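Local coordinates for avidin (Gallus gallus, PDB 4U46), which belongs to the biotin-binding avidin family and is here a mutant form, probably made as an artificial receptor for other small molecules such as sterols, at residues Ile38-Val41 with Glu47-Glu50. Numbering follows the deposited sequence.
Unlike the reference sequence in segment 38-41: Ala39 (reference Thr), Thr40 (reference Ala).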
loop_
_atom_site.group_PDB
_atom_site.type_symbol
_atom_site.label_atom_id
_atom_site.label_comp_id
_atom_site.label_asym_id
_atom_site.label_seq_id
_atom_site.Cartn_x
_atom_site.Cartn_y
_atom_site.Cartn_z
ATOM N N ILE A 38 5.180 17.248 -13.979
ATOM C CA ILE A 38 5.303 17.135 -15.416
ATOM C C ILE A 38 5.688 15.724 -15.759
ATOM O O ILE A 38 6.710 15.220 -15.284
ATOM C CB ILE A 38 6.379 18.134 -15.924
ATOM C CG1 ILE A 38 5.935 19.573 -15.648
ATOM C CG2 ILE A 38 6.668 17.947 -17.411
ATOM C CD1 ILE A 38 6.544 20.175 -14.402
ATOM N N ALA A 39 4.866 15.077 -16.583
ATOM C CA ALA A 39 5.090 13.690 -16.984
ATOM C C ALA A 39 4.864 13.497 -18.487
ATOM O O ALA A 39 4.166 14.306 -19.147
ATOM C CB ALA A 39 4.151 12.776 -16.214
ATOM N N THR A 40 5.444 12.421 -19.026
ATOM C CA THR A 40 5.179 12.012 -20.422
ATOM C C THR A 40 3.968 11.124 -20.413
ATOM O O THR A 40 3.856 10.257 -19.554
ATOM C CB THR A 40 6.296 11.145 -21.042
ATOM O OG1 THR A 40 6.306 9.849 -20.415
ATOM C CG2 THR A 40 7.663 11.801 -20.916
ATOM N N VAL A 41 3.063 11.324 -21.359
ATOM C CA VAL A 41 1.963 10.385 -21.570
ATOM C C VAL A 41 2.320 9.463 -22.733
ATOM O O VAL A 41 2.869 9.913 -23.747
ATOM C CB VAL A 41 0.648 11.112 -21.902
ATOM C CG1 VAL A 41 -0.505 10.112 -21.960
ATOM C CG2 VAL A 41 0.370 12.214 -20.879
ATOM N N GLU A 47 4.974 13.157 -25.877
ATOM C CA GLU A 47 3.891 14.013 -25.395
ATOM C C GLU A 47 4.044 14.230 -23.892
ATOM O O GLU A 47 4.168 13.269 -23.175
ATOM C CB GLU A 47 2.539 13.331 -25.682
ATOM C CG GLU A 47 1.402 14.306 -25.909
ATOM C CD GLU A 47 0.087 13.628 -26.330
ATOM O OE1 GLU A 47 0.052 12.400 -26.588
ATOM O OE2 GLU A 47 -0.940 14.334 -26.361
ATOM N N ILE A 48 3.984 15.486 -23.448
ATOM C CA ILE A 48 4.228 15.914 -22.058
ATOM C C ILE A 48 2.968 16.595 -21.490
ATOM O O ILE A 48 2.451 17.503 -22.118
ATOM C CB ILE A 48 5.353 16.999 -22.018
ATOM C CG1 ILE A 48 6.619 16.543 -22.759
ATOM C CG2 ILE A 48 5.692 17.413 -20.599
ATOM C CD1 ILE A 48 7.135 15.170 -22.373
ATOM N N LYS A 49 2.487 16.190 -20.318
ATOM C CA LYS A 49 1.402 16.914 -19.637
ATOM C C LYS A 49 1.836 17.463 -18.254
ATOM O O LYS A 49 2.590 16.817 -17.545
ATOM C CB LYS A 49 0.175 16.013 -19.438
ATOM C CG LYS A 49 -0.639 15.737 -20.694
ATOM C CD LYS A 49 -1.089 17.029 -21.378
ATOM C CE LYS A 49 -2.028 16.768 -22.537
ATOM N NZ LYS A 49 -1.423 15.856 -23.549
ATOM N N GLU A 50 1.285 18.624 -17.912
ATOM C CA GLU A 50 1.588 19.414 -16.722
ATOM C C GLU A 50 0.340 19.380 -15.814
ATOM O O GLU A 50 -0.779 19.437 -16.319
ATOM C CB GLU A 50 1.879 20.857 -17.142
ATOM C CG GLU A 50 0.760 21.565 -17.973
ATOM C CD GLU A 50 0.417 20.914 -19.344
ATOM O OE1 GLU A 50 1.319 20.386 -20.020
ATOM O OE2 GLU A 50 -0.763 20.921 -19.763
#
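The carbonyl oxygen of Ala39 takes the shortest bond between the two strands, 2.8 Å from Lys49 N, and the CA-H of Ile48 also closes on it, with CA 3.3 Å from Ala39 O. Ala39 N returns a nearly straight bond to Lys49 O (3.0 Å, 170° at the hydrogen), making Ala39 and Lys49 the hydrogen-bonded pair of this antiparallel ladder. Two residues further on, Val41 N reaches Glu47 O at 2.9 Å, but with the donor tilted 29° from the carbonyl plane.

On the face shared by Ile38, Thr40, Ile48 and Glu50, Ile38 CG2 lies 3.4 Å from Ile48 CG2, closer than two methyls normally approach. In Ile48, CG1 is anti to the carbonyl carbon (chi1 -52°), and the chain's further turn brings CD1 to 3.7 Å from Thr40 CG2. On the Lys49 face, Val41 CG2 packs on the lysine's CG. Beyond that the chain bends about its CB-CG and CD-CE bonds, and Lys49 NZ lies 3.2 Å from Glu47 OE2, a salt bridge.

The connecting residues 42-46 are not modelled, so this ladder ends the built part of hairpin 32-40/48-57, projecting from the eight-stranded avidin barrel. Ile38 and Thr40 bond through their backbones to Asn21 and Asn19, tying the hairpin to strand 20-24 and the loop before it, while Lys49 touches Phe76 in the loop between strands 67-73 and 80-89.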